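Local coordinates for protein mycobacterial cidal antitoxin MbcA (PDB 6FKG) that neutralises its cognate toxin MbcT, an NAD+ phosphorylase of Mycobacterium tuberculosis, by blocking access to the toxin active site in a type II toxin-antitoxin complex, at residues C[17-22]-C[60-65]; C[27-32]-C[92-97]; C[56-61]-C[76-81]; C[80-85]-C[103-108]. All coordinates share one frame; numbering follows the deposited sequence.

Interaction 1 (C[17-22]-C[60-65])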
loop_
_atom_site.group_PDB
_atom_site.type_symbol
_atom_site.label_atom_id
_atom_site.label_comp_id
_atom_site.label_asym_id
_atom_site.label_seq_id
_atom_site.Cartn_x
_atom_site.Cartn_y
_atom_site.Cartn_z
ATOM N N GLU C 17 -16.436 34.807 0.283
ATOM C CA GLU C 17 -17.372 35.787 -0.233
ATOM C C GLU C 17 -16.709 36.678 -1.276
ATOM O O GLU C 17 -17.354 37.093 -2.245
ATOM C CB GLU C 17 -17.958 36.621 0.907
ATOM C CG GLU C 17 -18.896 35.830 1.812
ATOM C CD GLU C 17 -19.947 35.035 1.033
ATOM O OE1 GLU C 17 -20.588 35.608 0.122
ATOM O OE2 GLU C 17 -20.124 33.832 1.334
ATOM N N ARG C 18 -15.423 36.965 -1.087
ATOM C CA ARG C 18 -14.705 37.808 -2.041
ATOM C C ARG C 18 -14.614 37.124 -3.406
ATOM O O ARG C 18 -14.587 37.784 -4.439
ATOM C CB ARG C 18 -13.310 38.164 -1.515
ATOM C CG ARG C 18 -13.331 39.256 -0.449
ATOM C CD ARG C 18 -11.938 39.759 -0.105
ATOM N NE ARG C 18 -11.123 38.740 0.553
ATOM C CZ ARG C 18 -11.124 38.512 1.863
ATOM N NH1 ARG C 18 -11.904 39.229 2.666
ATOM N NH2 ARG C 18 -10.344 37.567 2.374
ATOM N N LEU C 19 -14.595 35.797 -3.402
ATOM C CA LEU C 19 -14.530 35.030 -4.641
ATOM C C LEU C 19 -15.928 34.772 -5.213
ATOM O O LEU C 19 -16.075 34.390 -6.369
ATOM C CB LEU C 19 -13.804 33.711 -4.393
ATOM C CG LEU C 19 -13.576 32.709 -5.526
ATOM C CD1 LEU C 19 -12.838 33.349 -6.671
ATOM C CD2 LEU C 19 -12.786 31.509 -4.974
ATOM N N GLY C 20 -16.952 34.979 -4.393
ATOM C CA GLY C 20 -18.330 34.853 -4.851
ATOM C C GLY C 20 -18.848 33.432 -4.963
ATOM O O GLY C 20 -19.820 33.171 -5.680
ATOM N N LEU C 21 -18.209 32.499 -4.260
ATOM C CA LEU C 21 -18.674 31.121 -4.276
ATOM C C LEU C 21 -20.029 30.988 -3.593
ATOM O O LEU C 21 -20.338 31.706 -2.643
ATOM C CB LEU C 21 -17.667 30.201 -3.593
ATOM C CG LEU C 21 -16.264 30.207 -4.212
ATOM C CD1 LEU C 21 -15.412 29.120 -3.566
ATOM C CD2 LEU C 21 -16.308 30.047 -5.725
ATOM N N THR C 22 -20.841 30.070 -4.091
ATOM C CA THR C 22 -22.082 29.723 -3.411
ATOM C C THR C 22 -21.770 28.674 -2.358
ATOM O O THR C 22 -20.762 27.983 -2.465
ATOM C CB THR C 22 -23.124 29.160 -4.372
ATOM O OG1 THR C 22 -22.691 27.871 -4.821
ATOM C CG2 THR C 22 -23.295 30.084 -5.575
ATOM N N TYR C 60 -7.110 29.649 1.390
ATOM C CA TYR C 60 -5.777 29.929 0.830
ATOM C C TYR C 60 -5.852 30.238 -0.659
ATOM O O TYR C 60 -5.269 31.210 -1.143
ATOM C CB TYR C 60 -4.819 28.751 0.984
ATOM C CG TYR C 60 -4.420 28.402 2.402
ATOM C CD1 TYR C 60 -4.562 29.312 3.444
ATOM C CD2 TYR C 60 -3.921 27.141 2.691
ATOM C CE1 TYR C 60 -4.197 28.972 4.745
ATOM C CE2 TYR C 60 -3.558 26.791 3.978
ATOM C CZ TYR C 60 -3.700 27.704 5.002
ATOM O OH TYR C 60 -3.332 27.325 6.277
ATOM N N VAL C 61 -6.527 29.356 -1.385
ATOM C CA VAL C 61 -6.577 29.464 -2.834
ATOM C C VAL C 61 -7.347 30.705 -3.272
ATOM O O VAL C 61 -6.904 31.431 -4.167
ATOM C CB VAL C 61 -7.194 28.200 -3.454
ATOM C CG1 VAL C 61 -7.535 28.441 -4.896
ATOM C CG2 VAL C 61 -6.198 27.032 -3.343
ATOM N N ALA C 62 -8.493 30.951 -2.636
ATOM C CA ALA C 62 -9.295 32.123 -2.967
ATOM C C ALA C 62 -8.504 33.416 -2.759
ATOM O O ALA C 62 -8.529 34.318 -3.602
ATOM C CB ALA C 62 -10.546 32.148 -2.137
ATOM N N ASP C 63 -7.818 33.515 -1.628
ATOM C CA ASP C 63 -7.038 34.710 -1.349
ATOM C C ASP C 63 -5.872 34.852 -2.324
ATOM O O ASP C 63 -5.598 35.954 -2.796
ATOM C CB ASP C 63 -6.525 34.698 0.086
ATOM C CG ASP C 63 -7.542 35.242 1.069
ATOM O OD1 ASP C 63 -8.522 35.891 0.631
ATOM O OD2 ASP C 63 -7.357 35.018 2.282
ATOM N N ALA C 64 -5.192 33.749 -2.629
ATOM C CA ALA C 64 -4.052 33.790 -3.554
ATOM C C ALA C 64 -4.513 34.212 -4.952
ATOM O O ALA C 64 -3.879 35.036 -5.624
ATOM C CB ALA C 64 -3.357 32.443 -3.621
ATOM N N LEU C 65 -5.616 33.623 -5.378
ATOM C CA LEU C 65 -6.144 33.852 -6.724
ATOM C C LEU C 65 -6.473 35.327 -6.979
ATOM O O LEU C 65 -6.390 35.798 -8.110
ATOM C CB LEU C 65 -7.382 32.974 -6.940
ATOM C CG LEU C 65 -7.981 32.889 -8.338
ATOM C CD1 LEU C 65 -6.945 32.411 -9.351
ATOM C CD2 LEU C 65 -9.195 31.964 -8.320
#
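L19 and A62 bring the two backbones together, their CA atoms 6.2 Å apart, where the C-terminal turn of helix 7-19 meets the last turns of helix 52-65. The contact is helix-helix packing in the all-helical fold of this MbcA/ParS/Xre antitoxin, apolar inside and ionic at the exposed edge. L19 has its CG anti to the backbone N (chi1 -179°), which carries both methyls across to helix 52-65: CD2 lies 3.7 Å from A62 CB, and CD1 approaches L65 CD2 at 4.2 Å. L19 CD2 also comes to 4.1 Å from A62 CA, so the leucine packs directly against the helix backbone. A74 of helix 71-78 touches both leucines, bringing a third helix into the contact. Beyond L19 the helix ends, G20 having positive phi, and L19 O is taken by the side chain of N75. At the solvent edge R18 reaches over to D63, which also packs on H139 of an MbcT chain. The guanidinium and carboxylate planes are 16° apart, and the salt bridge uses one nitrogen: R18 NH2 donates to the syn lone pair of D63 OD1 at 3.0 Å, with an N-H...O angle of 177°.

Interaction 2 (C[27-32]-C[92-97])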
loop_
_atom_site.group_PDB
_atom_site.type_symbol
_atom_site.label_atom_id
_atom_site.label_comp_id
_atom_site.label_asym_id
_atom_site.label_seq_id
_atom_site.Cartn_x
_atom_site.Cartn_y
_atom_site.Cartn_z
ATOM N N GLY C 27 -19.666 23.626 -0.415
ATOM C CA GLY C 27 -20.039 22.319 0.088
ATOM C C GLY C 27 -19.467 21.169 -0.723
ATOM O O GLY C 27 -18.980 20.188 -0.169
ATOM N N ASP C 28 -19.514 21.290 -2.046
ATOM C CA ASP C 28 -18.958 20.259 -2.912
ATOM C C ASP C 28 -17.448 20.140 -2.782
ATOM O O ASP C 28 -16.904 19.055 -2.934
ATOM C CB ASP C 28 -19.341 20.525 -4.371
ATOM C CG ASP C 28 -20.824 20.284 -4.633
ATOM O OD1 ASP C 28 -21.445 19.511 -3.867
ATOM O OD2 ASP C 28 -21.369 20.863 -5.600
ATOM N N ILE C 29 -16.770 21.249 -2.487
ATOM C CA ILE C 29 -15.315 21.226 -2.362
ATOM C C ILE C 29 -14.886 20.667 -0.995
ATOM O O ILE C 29 -13.868 19.982 -0.890
ATOM C CB ILE C 29 -14.709 22.641 -2.569
ATOM C CG1 ILE C 29 -14.908 23.103 -4.017
ATOM C CG2 ILE C 29 -13.221 22.679 -2.176
ATOM C CD1 ILE C 29 -14.722 24.608 -4.210
ATOM N N VAL C 30 -15.670 20.935 0.047
ATOM C CA VAL C 30 -15.242 20.585 1.405
ATOM C C VAL C 30 -16.038 19.433 1.989
ATOM O O VAL C 30 -15.949 19.159 3.188
ATOM C CB VAL C 30 -15.342 21.795 2.369
ATOM C CG1 VAL C 30 -14.585 22.978 1.782
ATOM C CG2 VAL C 30 -16.801 22.169 2.642
ATOM N N ASP C 31 -16.814 18.766 1.136
ATOM C CA ASP C 31 -17.594 17.598 1.552
ATOM C C ASP C 31 -18.556 17.916 2.698
ATOM O O ASP C 31 -18.574 17.229 3.723
ATOM C CB ASP C 31 -16.649 16.458 1.948
ATOM C CG ASP C 31 -17.362 15.129 2.102
ATOM O OD1 ASP C 31 -18.482 14.994 1.572
ATOM O OD2 ASP C 31 -16.801 14.228 2.760
ATOM N N ALA C 32 -19.370 18.955 2.519
ATOM C CA ALA C 32 -20.366 19.322 3.527
ATOM C C ALA C 32 -21.652 19.742 2.847
ATOM O O ALA C 32 -21.643 20.073 1.674
ATOM C CB ALA C 32 -19.852 20.450 4.414
ATOM N N ASP C 92 -11.769 21.177 -8.249
ATOM C CA ASP C 92 -11.681 19.740 -8.041
ATOM C C ASP C 92 -10.318 19.358 -7.438
ATOM O O ASP C 92 -10.243 18.472 -6.593
ATOM C CB ASP C 92 -11.925 18.981 -9.348
ATOM C CG ASP C 92 -13.366 19.131 -9.860
ATOM O OD1 ASP C 92 -14.258 19.548 -9.086
ATOM O OD2 ASP C 92 -13.601 18.833 -11.046
ATOM N N LEU C 93 -9.246 20.036 -7.840
ATOM C CA LEU C 93 -7.959 19.793 -7.178
ATOM C C LEU C 93 -8.041 20.138 -5.697
ATOM O O LEU C 93 -7.523 19.403 -4.837
ATOM C CB LEU C 93 -6.826 20.591 -7.842
ATOM C CG LEU C 93 -6.080 19.819 -8.941
ATOM C CD1 LEU C 93 -6.967 19.656 -10.171
ATOM C CD2 LEU C 93 -4.760 20.502 -9.300
ATOM N N VAL C 94 -8.697 21.252 -5.388
ATOM C CA VAL C 94 -8.800 21.662 -3.989
ATOM C C VAL C 94 -9.617 20.615 -3.243
ATOM O O VAL C 94 -9.219 20.160 -2.172
ATOM C CB VAL C 94 -9.430 23.064 -3.831
ATOM C CG1 VAL C 94 -9.696 23.367 -2.370
ATOM C CG2 VAL C 94 -8.502 24.139 -4.434
ATOM N N ARG C 95 -10.749 20.221 -3.825
ATOM C CA ARG C 95 -11.592 19.178 -3.234
ATOM C C ARG C 95 -10.786 17.923 -2.904
ATOM O O ARG C 95 -10.937 17.323 -1.829
ATOM C CB ARG C 95 -12.729 18.824 -4.189
ATOM C CG ARG C 95 -13.712 17.798 -3.646
ATOM C CD ARG C 95 -14.583 17.275 -4.782
ATOM N NE ARG C 95 -13.759 16.664 -5.825
ATOM C CZ ARG C 95 -14.174 16.456 -7.069
ATOM N NH1 ARG C 95 -15.406 16.803 -7.421
ATOM N NH2 ARG C 95 -13.362 15.901 -7.957
ATOM N N ASP C 96 -9.911 17.543 -3.829
ATOM C CA ASP C 96 -9.206 16.274 -3.730
ATOM C C ASP C 96 -7.843 16.370 -3.041
ATOM O O ASP C 96 -7.046 15.437 -3.111
ATOM C CB ASP C 96 -9.050 15.670 -5.130
ATOM C CG ASP C 96 -10.399 15.324 -5.758
ATOM O OD1 ASP C 96 -11.387 15.246 -5.002
ATOM O OD2 ASP C 96 -10.477 15.122 -6.990
ATOM N N GLY C 97 -7.584 17.482 -2.363
ATOM C CA GLY C 97 -6.373 17.604 -1.561
ATOM C C GLY C 97 -5.151 18.167 -2.265
ATOM O O GLY C 97 -4.073 18.248 -1.674
HETATM O O HOH W 1 -17.810 18.046 -6.047
HETATM O O HOH W 2 -13.231 17.403 -0.145
#
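I29 and R95 have the most surface buried here, and their backbones are close enough, 4.3 Å between I29 CA and R95 CA, for main chain to touch main chain. R95 CA offers its hydrogen to I29 O over 3.4 Å, a CA-H...O contact with 150° at the hydrogen. The same carbonyl oxygen and R95 O both accept from one water, which bridges the two helix ends; R95 O is also bonded by R54 of helix 52-65.

Beside these polar contacts I29 makes the apolar join. Its CG2, anti to the backbone N, meets V94 CG1 at 3.6 Å, and the two side chains pass obliquely; L58 of helix 52-65 touches both of them. R95 behaves differently, its aliphatic part lying against the backbone of D28, with CD 3.5 Å from D28 O, while a bend at chi3 (59°) turns the guanidinium back to its own helix. There it grips D96 side-on: NE bonds D96 OD1, met from above the carboxylate plane, and NH2 bonds D96 OD2 at 3.1 Å. D92 OD1 sits over one guanidinium face as a charge partner, with no N-H aimed at it. A second water accepts from R95 NH1 and gives D28 O a weak bond. The contact thus joins the ends of helices 23-30 and 90-95, the latter closed by a Schellman motif with G97, of positive phi, at C-prime.

Interaction 3 (C[56-61]-C[76-81])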
loop_
_atom_site.group_PDB
_atom_site.type_symbol
_atom_site.label_atom_id
_atom_site.label_comp_id
_atom_site.label_asym_id
_atom_site.label_seq_id
_atom_site.Cartn_x
_atom_site.Cartn_y
_atom_site.Cartn_z
ATOM N N ILE C 56 -10.078 25.572 4.871
ATOM C CA ILE C 56 -8.928 26.445 5.017
ATOM C C ILE C 56 -8.111 26.464 3.735
ATOM O O ILE C 56 -7.655 27.525 3.289
ATOM C CB ILE C 56 -8.050 26.013 6.198
ATOM C CG1 ILE C 56 -8.837 26.201 7.493
ATOM C CG2 ILE C 56 -6.751 26.804 6.213
ATOM C CD1 ILE C 56 -8.252 25.455 8.679
ATOM N N GLU C 57 -7.943 25.297 3.121
ATOM C CA GLU C 57 -7.188 25.225 1.878
ATOM C C GLU C 57 -7.882 26.032 0.773
ATOM O O GLU C 57 -7.237 26.720 -0.017
ATOM C CB GLU C 57 -6.998 23.770 1.470
ATOM C CG GLU C 57 -6.044 23.045 2.434
ATOM C CD GLU C 57 -6.123 21.537 2.338
ATOM O OE1 GLU C 57 -6.942 21.023 1.555
ATOM O OE2 GLU C 57 -5.358 20.854 3.051
ATOM N N LEU C 58 -9.200 25.960 0.742
ATOM C CA LEU C 58 -9.972 26.749 -0.224
ATOM C C LEU C 58 -9.798 28.253 0.015
ATOM O O LEU C 58 -9.669 29.032 -0.936
ATOM C CB LEU C 58 -11.443 26.366 -0.148
ATOM C CG LEU C 58 -12.388 27.144 -1.061
ATOM C CD1 LEU C 58 -11.973 27.020 -2.542
ATOM C CD2 LEU C 58 -13.832 26.655 -0.843
ATOM N N ALA C 59 -9.793 28.663 1.284
ATOM C CA ALA C 59 -9.526 30.061 1.629
ATOM C C ALA C 59 -8.125 30.493 1.173
ATOM O O ALA C 59 -7.968 31.586 0.614
ATOM C CB ALA C 59 -9.705 30.290 3.148
ATOM N N TYR C 60 -7.110 29.649 1.390
ATOM C CA TYR C 60 -5.777 29.929 0.830
ATOM C C TYR C 60 -5.852 30.238 -0.659
ATOM O O TYR C 60 -5.269 31.210 -1.143
ATOM C CB TYR C 60 -4.819 28.751 0.984
ATOM C CG TYR C 60 -4.420 28.402 2.402
ATOM C CD1 TYR C 60 -4.562 29.312 3.444
ATOM C CD2 TYR C 60 -3.921 27.141 2.691
ATOM C CE1 TYR C 60 -4.197 28.972 4.745
ATOM C CE2 TYR C 60 -3.558 26.791 3.978
ATOM C CZ TYR C 60 -3.700 27.704 5.002
ATOM O OH TYR C 60 -3.332 27.325 6.277
ATOM N N VAL C 61 -6.527 29.356 -1.385
ATOM C CA VAL C 61 -6.577 29.464 -2.834
ATOM C C VAL C 61 -7.347 30.705 -3.272
ATOM O O VAL C 61 -6.904 31.431 -4.167
ATOM C CB VAL C 61 -7.194 28.200 -3.454
ATOM C CG1 VAL C 61 -7.535 28.441 -4.896
ATOM C CG2 VAL C 61 -6.198 27.032 -3.343
ATOM N N VAL C 76 -15.016 32.052 -12.345
ATOM C CA VAL C 76 -15.056 31.167 -13.510
ATOM C C VAL C 76 -13.843 30.228 -13.562
ATOM O O VAL C 76 -13.954 29.038 -13.872
ATOM C CB VAL C 76 -15.101 31.987 -14.818
ATOM C CG1 VAL C 76 -14.990 31.075 -16.039
ATOM C CG2 VAL C 76 -16.378 32.853 -14.874
ATOM N N TRP C 77 -12.676 30.782 -13.280
ATOM C CA TRP C 77 -11.418 30.012 -13.318
ATOM C C TRP C 77 -11.435 28.786 -12.405
ATOM O O TRP C 77 -10.903 27.726 -12.759
ATOM C CB TRP C 77 -10.263 30.931 -12.922
ATOM C CG TRP C 77 -8.894 30.364 -13.021
ATOM C CD1 TRP C 77 -8.075 30.382 -14.122
ATOM C CD2 TRP C 77 -8.133 29.760 -11.958
ATOM N NE1 TRP C 77 -6.855 29.803 -13.805
ATOM C CE2 TRP C 77 -6.874 29.410 -12.490
ATOM C CE3 TRP C 77 -8.410 29.453 -10.619
ATOM C CZ2 TRP C 77 -5.882 28.785 -11.726
ATOM C CZ3 TRP C 77 -7.416 28.836 -9.855
ATOM C CH2 TRP C 77 -6.172 28.514 -10.411
ATOM N N MET C 78 -12.060 28.925 -11.238
ATOM C CA MET C 78 -12.130 27.816 -10.287
ATOM C C MET C 78 -12.844 26.621 -10.895
ATOM O O MET C 78 -12.516 25.483 -10.558
ATOM C CB MET C 78 -12.844 28.233 -8.994
ATOM C CG MET C 78 -12.077 29.213 -8.143
ATOM S SD MET C 78 -10.620 28.473 -7.392
ATOM C CE MET C 78 -11.363 27.234 -6.341
ATOM N N PHE C 79 -13.785 26.867 -11.816
ATOM C CA PHE C 79 -14.608 25.773 -12.339
ATOM C C PHE C 79 -14.353 25.474 -13.810
ATOM O O PHE C 79 -15.110 24.741 -14.452
ATOM C CB PHE C 79 -16.089 26.089 -12.092
ATOM C CG PHE C 79 -16.374 26.397 -10.652
ATOM C CD1 PHE C 79 -16.392 25.378 -9.714
ATOM C CD2 PHE C 79 -16.558 27.705 -10.225
ATOM C CE1 PHE C 79 -16.609 25.652 -8.380
ATOM C CE2 PHE C 79 -16.783 27.987 -8.893
ATOM C CZ PHE C 79 -16.806 26.963 -7.966
ATOM N N SER C 80 -13.263 26.020 -14.335
ATOM C CA SER C 80 -12.913 25.805 -15.729
ATOM C C SER C 80 -11.811 24.777 -15.842
ATOM O O SER C 80 -10.767 24.920 -15.198
ATOM C CB SER C 80 -12.466 27.108 -16.384
ATOM O OG SER C 80 -13.496 28.080 -16.341
ATOM N N PRO C 81 -12.036 23.742 -16.665
ATOM C CA PRO C 81 -10.971 22.799 -17.005
ATOM C C PRO C 81 -9.766 23.574 -17.494
ATOM O O PRO C 81 -9.873 24.411 -18.386
ATOM C CB PRO C 81 -11.588 21.944 -18.116
ATOM C CG PRO C 81 -13.065 22.001 -17.841
ATOM C CD PRO C 81 -13.305 23.411 -17.345
#
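M78 faces L58 and V61 across a wide backbone gap, the nearest CA pair, V61 and M78, being 9.4 Å apart, so one long side chain carries the contact. Its chain is bent at chi2 (-69°) and chi3 (-64°), which lays the sulfur against one residue and the terminal methyl against another, a helical turn apart. CE meets L58 CD1 at 3.9 Å, and SD lies 4.0 Å from V61 CG1; both pairs pass at a slant. All three residues are buried, and the touching is wholly apolar.

The contact ends beyond M78, where helix 71-78 gives way to a loop. Here S80 OG folds back to V76 O at 2.7 Å, while F79 N bonds the same oxygen from the opposite face of its carbonyl plane, two bonds on one oxygen that probably steady the turn. S80 and P81 make no contact with 56-61, and S80 packs instead on S78 of an MbcT chain. Another MbcT chain takes Y60, through a hydrogen bond between Y60 OH and H133 NE2 of that chain. Helix 52-65 is covered by several helices here: V94 of helix 90-95 packs on both L58 and V61, V26 and I29 of helix 23-30 cover L58, and V102 of helix 99-110 lies on V61.

Interaction 4 (C[80-85]-C[103-108])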
loop_
_atom_site.group_PDB
_atom_site.type_symbol
_atom_site.label_atom_id
_atom_site.label_comp_id
_atom_site.label_asym_id
_atom_site.label_seq_id
_atom_site.Cartn_x
_atom_site.Cartn_y
_atom_site.Cartn_z
ATOM N N SER C 80 -13.263 26.020 -14.335
ATOM C CA SER C 80 -12.913 25.805 -15.729
ATOM C C SER C 80 -11.811 24.777 -15.842
ATOM O O SER C 80 -10.767 24.920 -15.198
ATOM C CB SER C 80 -12.466 27.108 -16.384
ATOM O OG SER C 80 -13.496 28.080 -16.341
ATOM N N PRO C 81 -12.036 23.742 -16.665
ATOM C CA PRO C 81 -10.971 22.799 -17.005
ATOM C C PRO C 81 -9.766 23.574 -17.494
ATOM O O PRO C 81 -9.873 24.411 -18.386
ATOM C CB PRO C 81 -11.588 21.944 -18.116
ATOM C CG PRO C 81 -13.065 22.001 -17.841
ATOM C CD PRO C 81 -13.305 23.411 -17.345
ATOM N N ASN C 82 -8.628 23.323 -16.873
ATOM C CA ASN C 82 -7.439 24.120 -17.105
ATOM C C ASN C 82 -6.365 23.237 -17.728
ATOM O O ASN C 82 -5.940 22.249 -17.115
ATOM C CB ASN C 82 -6.965 24.731 -15.776
ATOM C CG ASN C 82 -5.924 25.819 -15.957
ATOM O OD1 ASN C 82 -4.956 25.648 -16.683
ATOM N ND2 ASN C 82 -6.140 26.957 -15.305
ATOM N N ARG C 83 -5.919 23.582 -18.933
ATOM C CA ARG C 83 -4.928 22.749 -19.624
ATOM C C ARG C 83 -3.586 22.674 -18.874
ATOM O O ARG C 83 -2.813 21.737 -19.081
ATOM C CB ARG C 83 -4.701 23.243 -21.064
ATOM C CG ARG C 83 -4.020 24.603 -21.206
ATOM C CD ARG C 83 -3.484 24.767 -22.643
ATOM N NE ARG C 83 -2.894 26.079 -22.888
ATOM C CZ ARG C 83 -1.598 26.366 -22.746
ATOM N NH1 ARG C 83 -0.729 25.440 -22.351
ATOM N NH2 ARG C 83 -1.163 27.593 -22.999
ATOM N N LEU C 84 -3.315 23.641 -17.999
ATOM C CA LEU C 84 -2.078 23.613 -17.216
ATOM C C LEU C 84 -2.167 22.617 -16.058
ATOM O O LEU C 84 -1.150 22.255 -15.447
ATOM C CB LEU C 84 -1.748 25.015 -16.690
ATOM C CG LEU C 84 -1.609 26.059 -17.802
ATOM C CD1 LEU C 84 -1.280 27.444 -17.237
ATOM C CD2 LEU C 84 -0.559 25.613 -18.801
ATOM N N LEU C 85 -3.386 22.172 -15.761
ATOM C CA LEU C 85 -3.613 21.178 -14.718
ATOM C C LEU C 85 -4.160 19.888 -15.323
ATOM O O LEU C 85 -5.027 19.243 -14.742
ATOM C CB LEU C 85 -4.582 21.726 -13.657
ATOM C CG LEU C 85 -4.206 23.036 -12.960
ATOM C CD1 LEU C 85 -5.361 23.483 -12.086
ATOM C CD2 LEU C 85 -2.923 22.897 -12.113
ATOM N N LEU C 103 -2.002 26.490 -5.789
ATOM C CA LEU C 103 -1.218 27.635 -5.321
ATOM C C LEU C 103 0.048 27.833 -6.155
ATOM O O LEU C 103 0.455 28.977 -6.421
ATOM C CB LEU C 103 -0.830 27.469 -3.845
ATOM C CG LEU C 103 -1.997 27.506 -2.846
ATOM C CD1 LEU C 103 -1.476 27.339 -1.405
ATOM C CD2 LEU C 103 -2.795 28.808 -2.997
ATOM N N ALA C 104 0.677 26.729 -6.550
ATOM C CA ALA C 104 1.885 26.815 -7.366
ATOM C C ALA C 104 1.550 27.410 -8.740
ATOM O O ALA C 104 2.275 28.293 -9.237
ATOM C CB ALA C 104 2.559 25.430 -7.501
ATOM N N LEU C 105 0.450 26.960 -9.348
ATOM C CA LEU C 105 0.018 27.559 -10.621
ATOM C C LEU C 105 -0.258 29.075 -10.462
ATOM O O LEU C 105 0.167 29.876 -11.286
ATOM C CB LEU C 105 -1.225 26.841 -11.177
ATOM C CG LEU C 105 -1.876 27.496 -12.411
ATOM C CD1 LEU C 105 -0.863 27.711 -13.521
ATOM C CD2 LEU C 105 -3.052 26.668 -12.928
ATOM N N ILE C 106 -0.933 29.475 -9.389
ATOM C CA ILE C 106 -1.207 30.898 -9.154
ATOM C C ILE C 106 0.091 31.699 -9.026
ATOM O O ILE C 106 0.227 32.803 -9.571
ATOM C CB ILE C 106 -2.109 31.070 -7.911
ATOM C CG1 ILE C 106 -3.510 30.536 -8.237
ATOM C CG2 ILE C 106 -2.155 32.525 -7.435
ATOM C CD1 ILE C 106 -4.393 30.289 -6.990
ATOM N N ASP C 107 1.079 31.130 -8.349
ATOM C CA ASP C 107 2.386 31.782 -8.255
ATOM C C ASP C 107 3.052 31.950 -9.623
ATOM O O ASP C 107 3.640 32.993 -9.909
ATOM C CB ASP C 107 3.308 30.983 -7.333
ATOM C CG ASP C 107 3.263 31.475 -5.917
ATOM O OD1 ASP C 107 3.129 32.701 -5.728
ATOM O OD2 ASP C 107 3.379 30.640 -4.996
ATOM N N ALA C 108 2.943 30.928 -10.471
ATOM C CA ALA C 108 3.474 31.015 -11.830
ATOM C C ALA C 108 2.738 32.096 -12.628
ATOM O O ALA C 108 3.356 32.856 -13.358
ATOM C CB ALA C 108 3.393 29.643 -12.547
#
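Within the C-terminal toxin-binding domain, L105 of helix 99-110 is the one side chain of 103-108 that meets the loop 80-85, whose residues N82, L84 and L85 converge on its two methyls. CG of L105 is anti to the backbone N (chi1 172°), pointing the branch away from its helix toward the loop. L84 and L105 cross at about a right angle, with L84 CD1 3.7 Å from L105 CD1. CD2 of L105 takes L85, lying 3.8 Å from its CG and almost as near both of its methyls, and it also meets the amide of N82, with ND2 at 3.9 Å. The loop holds this shape by an Asx turn: N82 OD1 accepts from L84 N at 2.9 Å, in the carbonyl plane on a lone pair, with an N-H...O angle of 150°. L85 N bonds N82 O as well, so the asparagine ties the turn through side chain and backbone together, which is consistent with the turn presenting both leucines to the helix. W77 of helix 71-78 touches N82 and L105, while L93 of helix 90-95 backs L85. MbcT also reaches the contact: L84 packs on W125 of a toxin chain, and D107 forms salt bridges to R33 and R43 of that chain.

Overall arrangement
Helix 52-65 is the common element of interactions 1 and 3, whose centres lie about 7 Å apart; L65 CD2 touches W77 CE3 at 3.5 Å, so their apolar surfaces run together. Interaction 3, about 4 Å from the chain centre, is purely apolar. Interaction 1 adds a salt bridge at its outer edge, and interaction 2, partly buried, combines one apolar pair with waters and carbonyl oxygens between helix ends, with no ion pair between its two segments. Interaction 4 lies farthest out, about 13 Å from the centre, yet its touching residues are mostly buried. W77 joins it to interaction 3, while I29 CD1, 4.0 Å from L58 CD1, joins interactions 2 and 3.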